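Local atomic coordinates of fibrinogen binding protein (Staphylococcus aureus subsp. aureus Mu50, PDB entry 3DOA), a protein that is named for fibrinogen binding but carries the N-terminal and middle NFACT domains of proteins that act in ribosome-associated quality control, and so probably works on stalled ribosomes. Residues S14-I26 / M36-L48. Numbering follows the deposited sequence.
Sequences SLQFLTTGRVHKI and MVVRQNRQNHQLL
Arg22 O takes two donors from the neighbouring strand: Arg39 N, 2.8 Å away in a nearly straight bond, and the CA-H of Val38, as a weaker CA-H...O contact. With Arg22 N bonded to Arg39 O, the two arginines form a hydrogen-bonded antiparallel pair, and Val23 faces Val38 in the non-hydrogen-bonded pair that follows. A classic beta bulge then breaks the register. His24 and Lys25 both sit opposite Val37, which bonds through its O to His24 N (2.9 Å) and through its N, in a more bent bond, to Lys25 O. The pairing resumes at Ile26 with Met36.

His24 at the bulge holds its ring alongside Arg39, CG anti to the backbone N (chi1 -175°). The extended Arg39 chain brings its CD 3.5 Å from His24 CD2 and its guanidinium plane to 36° from the imidazole. Asn44 OD1 lies over one face of the His24 ring, a packing contact, and accepts a weak hydrogen bond from Arg39 NH2.

Before the strand, the edge of Phe17 meets the face of His45 in a T-shaped stack, with Phe17 CE1 3.6 Å from His45 CE1. Leu18 CG lies over one face of the Phe17 ring, while Leu18 CD2 packs on His45 CB and on Val38 CG1 (4.1 Å); Leu18 CD1, like Leu15 CD1, meets Leu47 CD1. Type II turn Leu18-Gly21 leads into the strand, and the Gln40 side chain, bent at chi2, extends toward this turn.

This meander of strands 22-30, 33-40 and 43-50 continues into strand 57-61, whose Leu58 and Leu60 meet Leu15. Helix 73-82 packs Phe78 and Leu82 against Ile26 and Met36, and strand 86-92 places Ile90 on Leu18 and Ile87 on Val38.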
ATOM      1  N   SER A  14       3.697  -9.487  -4.215  1.00 58.18           N
ATOM      2  CA  SER A  14       2.859 -10.617  -4.546  1.00 58.33           C
ATOM      3  C   SER A  14       1.915 -10.373  -5.776  1.00 58.57           C
ATOM      4  O   SER A  14       1.279 -11.314  -6.270  1.00 58.72           O
ATOM      5  CB  SER A  14       2.052 -11.009  -3.329  1.00 57.89           C
ATOM      6  OG  SER A  14       1.108 -10.007  -3.070  1.00 61.31           O
ATOM      7  N   LEU A  15       1.821  -9.126  -6.262  1.00 57.94           N
ATOM      8  CA  LEU A  15       0.923  -8.796  -7.384  1.00 56.87           C
ATOM      9  C   LEU A  15       1.642  -8.748  -8.750  1.00 56.22           C
ATOM     10  O   LEU A  15       1.017  -8.526  -9.781  1.00 56.39           O
ATOM     11  CB  LEU A  15       0.211  -7.460  -7.120  1.00 56.64           C
ATOM     12  CG  LEU A  15      -0.705  -7.393  -5.903  1.00 55.64           C
ATOM     13  CD1 LEU A  15      -1.454  -6.060  -5.806  1.00 53.69           C
ATOM     14  CD2 LEU A  15      -1.675  -8.521  -5.950  1.00 56.64           C
ATOM     15  N   GLN A  16       2.937  -9.004  -8.771  1.00 55.25           N
ATOM     16  CA  GLN A  16       3.692  -8.957 -10.023  1.00 55.09           C
ATOM     17  C   GLN A  16       3.268 -10.022 -11.083  1.00 55.41           C
ATOM     18  O   GLN A  16       3.419  -9.825 -12.308  1.00 56.33           O
ATOM     19  CB  GLN A  16       5.164  -9.096  -9.692  1.00 54.11           C
ATOM     20  CG  GLN A  16       5.625  -8.018  -8.745  1.00 52.69           C
ATOM     21  CD  GLN A  16       5.670  -6.693  -9.420  1.00 50.25           C
ATOM     22  OE1 GLN A  16       6.252  -6.613 -10.473  1.00 53.50           O
ATOM     23  NE2 GLN A  16       5.092  -5.651  -8.834  1.00 44.21           N
ATOM     24  N   PHE A  17       2.727 -11.140 -10.628  1.00 55.01           N
ATOM     25  CA  PHE A  17       2.305 -12.171 -11.535  1.00 54.61           C
ATOM     26  C   PHE A  17       1.139 -11.640 -12.360  1.00 54.06           C
ATOM     27  O   PHE A  17       0.843 -12.166 -13.403  1.00 55.29           O
ATOM     28  CB  PHE A  17       1.919 -13.447 -10.771  1.00 55.51           C
ATOM     29  CG  PHE A  17       0.525 -13.411 -10.189  1.00 55.82           C
ATOM     30  CD1 PHE A  17      -0.532 -14.001 -10.847  1.00 58.02           C
ATOM     31  CD2 PHE A  17       0.270 -12.766  -8.999  1.00 56.30           C
ATOM     32  CE1 PHE A  17      -1.837 -13.960 -10.310  1.00 57.81           C
ATOM     33  CE2 PHE A  17      -1.015 -12.714  -8.458  1.00 55.96           C
ATOM     34  CZ  PHE A  17      -2.067 -13.307  -9.109  1.00 56.80           C
ATOM     35  N   LEU A  18       0.479 -10.592 -11.929  1.00 53.09           N
ATOM     36  CA  LEU A  18      -0.534  -9.978 -12.781  1.00 52.89           C
ATOM     37  C   LEU A  18       0.042  -9.107 -13.947  1.00 52.78           C
ATOM     38  O   LEU A  18      -0.682  -8.782 -14.889  1.00 53.22           O
ATOM     39  CB  LEU A  18      -1.509  -9.135 -11.933  1.00 52.49           C
ATOM     40  CG  LEU A  18      -2.354  -9.769 -10.811  1.00 50.86           C
ATOM     41  CD1 LEU A  18      -3.017  -8.716  -9.926  1.00 46.98           C
ATOM     42  CD2 LEU A  18      -3.380 -10.686 -11.397  1.00 49.72           C
ATOM     43  N   THR A  19       1.301  -8.685 -13.917  1.00 52.49           N
ATOM     44  CA  THR A  19       1.841  -7.934 -15.091  1.00 52.78           C
ATOM     45  C   THR A  19       1.657  -8.699 -16.427  1.00 52.79           C
ATOM     46  O   THR A  19       1.916  -9.878 -16.451  1.00 53.46           O
ATOM     47  CB  THR A  19       3.315  -7.664 -14.907  1.00 52.13           C
ATOM     48  OG1 THR A  19       3.536  -7.475 -13.536  1.00 53.32           O
ATOM     49  CG2 THR A  19       3.717  -6.431 -15.558  1.00 51.34           C
ATOM     50  N   THR A  20       1.204  -8.051 -17.511  1.00 52.73           N
ATOM     51  CA  THR A  20       0.803  -8.748 -18.759  1.00 52.59           C
ATOM     52  C   THR A  20      -0.650  -9.089 -18.846  1.00 53.19           C
ATOM     53  O   THR A  20      -1.146  -9.338 -19.931  1.00 53.03           O
ATOM     54  CB  THR A  20       1.529 -10.049 -18.909  1.00 52.20           C
ATOM     55  OG1 THR A  20       2.878  -9.684 -19.040  1.00 50.50           O
ATOM     56  CG2 THR A  20       1.075 -10.898 -20.124  1.00 52.57           C
ATOM     57  N   GLY A  21      -1.337  -9.139 -17.709  1.00 53.96           N
ATOM     58  CA  GLY A  21      -2.717  -9.542 -17.690  1.00 53.68           C
ATOM     59  C   GLY A  21      -3.507  -8.418 -18.315  1.00 54.58           C
ATOM     60  O   GLY A  21      -3.045  -7.266 -18.415  1.00 53.00           O
ATOM     61  N   ARG A  22      -4.720  -8.793 -18.711  1.00 56.34           N
ATOM     62  CA  ARG A  22      -5.692  -7.936 -19.319  1.00 57.32           C
ATOM     63  C   ARG A  22      -6.786  -7.557 -18.321  1.00 57.20           C
ATOM     64  O   ARG A  22      -7.311  -8.404 -17.602  1.00 56.26           O
ATOM     65  CB  ARG A  22      -6.342  -8.702 -20.467  1.00 57.52           C
ATOM     66  CG  ARG A  22      -7.266  -7.846 -21.357  1.00 58.74           C
ATOM     67  CD  ARG A  22      -7.748  -8.563 -22.592  1.00 61.66           C
ATOM     68  NE  ARG A  22      -6.697  -9.265 -23.377  1.00 67.01           N
ATOM     69  CZ  ARG A  22      -5.835  -8.735 -24.285  1.00 68.16           C
ATOM     70  NH1 ARG A  22      -5.786  -7.428 -24.546  1.00 68.25           N
ATOM     71  NH2 ARG A  22      -4.980  -9.539 -24.937  1.00 68.48           N
ATOM     72  N   VAL A  23      -7.162  -6.287 -18.326  1.00 57.50           N
ATOM     73  CA  VAL A  23      -8.251  -5.818 -17.510  1.00 57.73           C
ATOM     74  C   VAL A  23      -9.577  -6.220 -18.182  1.00 59.03           C
ATOM     75  O   VAL A  23      -9.941  -5.796 -19.292  1.00 58.73           O
ATOM     76  CB  VAL A  23      -8.205  -4.321 -17.394  1.00 57.72           C
ATOM     77  CG1 VAL A  23      -9.254  -3.852 -16.454  1.00 57.52           C
ATOM     78  CG2 VAL A  23      -6.823  -3.871 -16.987  1.00 56.57           C
ATOM     79  N   HIS A  24     -10.315  -7.031 -17.466  1.00 60.07           N
ATOM     80  CA  HIS A  24     -11.387  -7.773 -18.038  1.00 60.88           C
ATOM     81  C   HIS A  24     -12.732  -7.289 -17.595  1.00 61.05           C
ATOM     82  O   HIS A  24     -13.730  -7.645 -18.214  1.00 62.19           O
ATOM     83  CB  HIS A  24     -11.222  -9.211 -17.598  1.00 61.48           C
ATOM     84  CG  HIS A  24     -12.202 -10.146 -18.207  1.00 63.27           C
ATOM     85  ND1 HIS A  24     -13.301 -10.612 -17.520  1.00 66.74           N
ATOM     86  CD2 HIS A  24     -12.250 -10.714 -19.431  1.00 65.18           C
ATOM     87  CE1 HIS A  24     -13.980 -11.443 -18.289  1.00 67.59           C
ATOM     88  NE2 HIS A  24     -13.364 -11.518 -19.456  1.00 68.16           N
ATOM     89  N   LYS A  25     -12.775  -6.500 -16.527  1.00 61.01           N
ATOM     90  CA  LYS A  25     -14.026  -6.164 -15.838  1.00 60.54           C
ATOM     91  C   LYS A  25     -13.700  -5.182 -14.722  1.00 59.77           C
ATOM     92  O   LYS A  25     -12.627  -5.257 -14.076  1.00 59.28           O
ATOM     93  CB  LYS A  25     -14.627  -7.421 -15.226  1.00 60.68           C
ATOM     94  CG  LYS A  25     -16.162  -7.462 -15.050  1.00 62.78           C
ATOM     95  CD  LYS A  25     -16.802  -8.870 -15.571  1.00 64.32           C
ATOM     96  CE  LYS A  25     -16.249 -10.197 -14.825  1.00 66.41           C
ATOM     97  NZ  LYS A  25     -16.358 -11.541 -15.591  1.00 65.82           N
ATOM     98  N   ILE A  26     -14.606  -4.246 -14.486  1.00 58.62           N
ATOM     99  CA  ILE A  26     -14.400  -3.309 -13.392  1.00 58.31           C
ATOM    100  C   ILE A  26     -15.726  -3.011 -12.755  1.00 57.64           C
ATOM    101  O   ILE A  26     -16.599  -2.483 -13.404  1.00 57.71           O
ATOM    102  CB  ILE A  26     -13.731  -2.001 -13.852  1.00 58.42           C
ATOM    103  CG1 ILE A  26     -12.467  -2.343 -14.661  1.00 58.50           C
ATOM    104  CG2 ILE A  26     -13.418  -1.077 -12.626  1.00 57.46           C
ATOM    105  CD1 ILE A  26     -11.610  -1.144 -15.066  1.00 58.84           C
ATOM    106  N   MET A  36     -11.482  -4.850  -9.561  1.00 56.67           N
ATOM    107  CA  MET A  36     -10.967  -4.782 -10.934  1.00 56.77           C
ATOM    108  C   MET A  36     -10.558  -6.196 -11.295  1.00 55.75           C
ATOM    109  O   MET A  36      -9.582  -6.671 -10.724  1.00 55.51           O
ATOM    110  CB  MET A  36      -9.822  -3.765 -10.992  1.00 55.92           C
ATOM    111  CG  MET A  36      -8.813  -3.988 -12.090  1.00 58.22           C
ATOM    112  SD  MET A  36      -7.522  -2.653 -12.356  1.00 63.46           S
ATOM    113  CE  MET A  36      -8.429  -1.069 -12.305  1.00 62.58           C
ATOM    114  N   VAL A  37     -11.298  -6.902 -12.174  1.00 55.03           N
ATOM    115  CA  VAL A  37     -10.822  -8.266 -12.505  1.00 55.19           C
ATOM    116  C   VAL A  37      -9.798  -8.344 -13.661  1.00 55.48           C
ATOM    117  O   VAL A  37     -10.005  -7.809 -14.715  1.00 56.29           O
ATOM    118  CB  VAL A  37     -11.889  -9.401 -12.513  1.00 54.29           C
ATOM    119  CG1 VAL A  37     -13.254  -8.853 -12.350  1.00 54.28           C
ATOM    120  CG2 VAL A  37     -11.724 -10.307 -13.701  1.00 51.73           C
ATOM    121  N   VAL A  38      -8.654  -8.956 -13.367  1.00 55.33           N
ATOM    122  CA  VAL A  38      -7.573  -9.110 -14.274  1.00 55.32           C
ATOM    123  C   VAL A  38      -7.506 -10.549 -14.732  1.00 55.82           C
ATOM    124  O   VAL A  38      -7.447 -11.460 -13.932  1.00 55.87           O
ATOM    125  CB  VAL A  38      -6.284  -8.761 -13.596  1.00 54.87           C
ATOM    126  CG1 VAL A  38      -5.115  -8.878 -14.594  1.00 53.27           C
ATOM    127  CG2 VAL A  38      -6.419  -7.368 -13.031  1.00 54.08           C
ATOM    128  N   ARG A  39      -7.493 -10.732 -16.042  1.00 56.70           N
ATOM    129  CA  ARG A  39      -7.505 -12.042 -16.663  1.00 56.84           C
ATOM    130  C   ARG A  39      -6.111 -12.266 -17.230  1.00 56.73           C
ATOM    131  O   ARG A  39      -5.633 -11.514 -18.042  1.00 57.15           O
ATOM    132  CB  ARG A  39      -8.575 -12.069 -17.721  1.00 56.68           C
ATOM    133  CG  ARG A  39      -8.933 -13.417 -18.193  1.00 58.41           C
ATOM    134  CD  ARG A  39     -10.095 -13.421 -19.229  1.00 58.93           C
ATOM    135  NE  ARG A  39     -10.241 -14.780 -19.760  1.00 60.49           N
ATOM    136  CZ  ARG A  39     -11.233 -15.618 -19.461  1.00 63.43           C
ATOM    137  NH1 ARG A  39     -11.242 -16.853 -20.003  1.00 62.29           N
ATOM    138  NH2 ARG A  39     -12.237 -15.219 -18.656  1.00 64.97           N
ATOM    139  N   GLN A  40      -5.442 -13.272 -16.708  1.00 57.12           N
ATOM    140  CA  GLN A  40      -4.077 -13.592 -17.035  1.00 57.07           C
ATOM    141  C   GLN A  40      -4.233 -15.033 -17.486  1.00 56.64           C
ATOM    142  O   GLN A  40      -4.942 -15.765 -16.860  1.00 56.19           O
ATOM    143  CB  GLN A  40      -3.206 -13.449 -15.782  1.00 57.06           C
ATOM    144  CG  GLN A  40      -1.808 -13.917 -15.954  1.00 58.80           C
ATOM    145  CD  GLN A  40      -0.993 -12.946 -16.790  1.00 65.18           C
ATOM    146  OE1 GLN A  40      -0.440 -11.984 -16.241  1.00 68.55           O
ATOM    147  NE2 GLN A  40      -0.910 -13.183 -18.129  1.00 65.56           N
ATOM    148  N   ASN A  41      -3.663 -15.419 -18.617  1.00 57.22           N
ATOM    149  CA  ASN A  41      -3.895 -16.744 -19.178  1.00 57.44           C
ATOM    150  C   ASN A  41      -5.300 -17.354 -18.922  1.00 57.62           C
ATOM    151  O   ASN A  41      -5.453 -18.467 -18.505  1.00 57.25           O
ATOM    152  CB  ASN A  41      -2.811 -17.681 -18.684  1.00 57.50           C
ATOM    153  CG  ASN A  41      -2.977 -19.109 -19.205  1.00 58.59           C
ATOM    154  OD1 ASN A  41      -3.617 -19.343 -20.236  1.00 64.21           O
ATOM    155  ND2 ASN A  41      -2.397 -20.074 -18.503  1.00 59.55           N
ATOM    156  N   ARG A  42      -6.349 -16.614 -19.197  1.00 59.11           N
ATOM    157  CA  ARG A  42      -7.713 -17.156 -19.154  1.00 59.55           C
ATOM    158  C   ARG A  42      -8.315 -17.502 -17.790  1.00 59.71           C
ATOM    159  O   ARG A  42      -9.365 -18.142 -17.727  1.00 60.31           O
ATOM    160  CB  ARG A  42      -7.809 -18.344 -20.085  1.00 60.61           C
ATOM    161  CG  ARG A  42      -7.843 -17.886 -21.526  1.00 62.87           C
ATOM    162  CD  ARG A  42      -8.796 -18.796 -22.329  1.00 66.57           C
ATOM    163  NE  ARG A  42      -8.695 -18.616 -23.771  1.00 67.04           N
ATOM    164  CZ  ARG A  42      -7.609 -18.887 -24.499  1.00 69.37           C
ATOM    165  NH1 ARG A  42      -6.492 -19.332 -23.942  1.00 69.34           N
ATOM    166  NH2 ARG A  42      -7.635 -18.696 -25.808  1.00 70.61           N
ATOM    167  N   GLN A  43      -7.671 -17.050 -16.717  1.00 58.92           N
ATOM    168  CA  GLN A  43      -8.220 -17.151 -15.392  1.00 58.47           C
ATOM    169  C   GLN A  43      -8.390 -15.783 -14.890  1.00 58.05           C
ATOM    170  O   GLN A  43      -7.551 -14.946 -15.119  1.00 57.36           O
ATOM    171  CB  GLN A  43      -7.239 -17.805 -14.465  1.00 58.52           C
ATOM    172  CG  GLN A  43      -6.740 -19.127 -14.950  1.00 58.45           C
ATOM    173  CD  GLN A  43      -7.843 -20.097 -15.183  1.00 55.96           C
ATOM    174  OE1 GLN A  43      -7.773 -20.848 -16.113  1.00 55.95           O
ATOM    175  NE2 GLN A  43      -8.862 -20.094 -14.337  1.00 55.14           N
ATOM    176  N   ASN A  44      -9.452 -15.563 -14.147  1.00 58.20           N
ATOM    177  CA  ASN A  44      -9.696 -14.256 -13.599  1.00 58.21           C
ATOM    178  C   ASN A  44      -9.141 -14.136 -12.195  1.00 58.20           C
ATOM    179  O   ASN A  44      -9.052 -15.120 -11.454  1.00 58.50           O
ATOM    180  CB  ASN A  44     -11.194 -13.983 -13.598  1.00 58.68           C
ATOM    181  CG  ASN A  44     -11.793 -14.063 -14.978  1.00 58.49           C
ATOM    182  OD1 ASN A  44     -11.195 -13.621 -15.945  1.00 60.73           O
ATOM    183  ND2 ASN A  44     -12.979 -14.617 -15.076  1.00 59.36           N
ATOM    184  N   HIS A  45      -8.772 -12.907 -11.845  1.00 58.35           N
ATOM    185  CA  HIS A  45      -8.274 -12.527 -10.513  1.00 57.96           C
ATOM    186  C   HIS A  45      -8.957 -11.214 -10.049  1.00 57.83           C
ATOM    187  O   HIS A  45      -8.947 -10.249 -10.767  1.00 57.42           O
ATOM    188  CB  HIS A  45      -6.761 -12.384 -10.569  1.00 57.49           C
ATOM    189  CG  HIS A  45      -6.050 -13.634 -10.991  1.00 58.17           C
ATOM    190  ND1 HIS A  45      -5.596 -14.577 -10.095  1.00 60.23           N
ATOM    191  CD2 HIS A  45      -5.709 -14.097 -12.212  1.00 59.69           C
ATOM    192  CE1 HIS A  45      -5.010 -15.568 -10.739  1.00 59.66           C
ATOM    193  NE2 HIS A  45      -5.058 -15.298 -12.027  1.00 60.67           N
ATOM    194  N   GLN A  46      -9.592 -11.201  -8.875  1.00 58.52           N
ATOM    195  CA  GLN A  46     -10.309 -10.022  -8.327  1.00 58.96           C
ATOM    196  C   GLN A  46      -9.398  -9.135  -7.450  1.00 58.62           C
ATOM    197  O   GLN A  46      -9.077  -9.479  -6.335  1.00 58.14           O
ATOM    198  CB  GLN A  46     -11.457 -10.483  -7.445  1.00 58.97           C
ATOM    199  CG  GLN A  46     -12.844 -10.186  -7.860  1.00 59.90           C
ATOM    200  CD  GLN A  46     -13.856 -10.925  -6.972  1.00 62.65           C
ATOM    201  OE1 GLN A  46     -13.523 -11.354  -5.839  1.00 68.13           O
ATOM    202  NE2 GLN A  46     -15.099 -11.104  -7.481  1.00 69.81           N
ATOM    203  N   LEU A  47      -9.027  -7.981  -7.981  1.00 58.88           N
ATOM    204  CA  LEU A  47      -8.159  -7.008  -7.321  1.00 58.33           C
ATOM    205  C   LEU A  47      -9.069  -5.999  -6.628  1.00 58.16           C
ATOM    206  O   LEU A  47      -9.882  -5.345  -7.275  1.00 58.44           O
ATOM    207  CB  LEU A  47      -7.317  -6.301  -8.379  1.00 58.09           C
ATOM    208  CG  LEU A  47      -6.156  -5.485  -7.877  1.00 58.65           C
ATOM    209  CD1 LEU A  47      -5.207  -6.362  -7.093  1.00 58.97           C
ATOM    210  CD2 LEU A  47      -5.442  -4.946  -9.054  1.00 57.52           C
ATOM    211  N   LEU A  48      -8.970  -5.893  -5.315  1.00 57.25           N
ATOM    212  CA  LEU A  48      -9.807  -4.970  -4.590  1.00 56.48           C
ATOM    213  C   LEU A  48      -8.975  -3.802  -4.165  1.00 55.36           C
ATOM    214  O   LEU A  48      -7.842  -3.943  -3.639  1.00 53.81           O
ATOM    215  CB  LEU A  48     -10.447  -5.652  -3.390  1.00 57.03           C
ATOM    216  CG  LEU A  48     -11.418  -4.847  -2.499  1.00 57.03           C
ATOM    217  CD1 LEU A  48     -12.486  -5.767  -1.829  1.00 55.90           C
ATOM    218  CD2 LEU A  48     -10.658  -4.073  -1.473  1.00 54.47           C
TER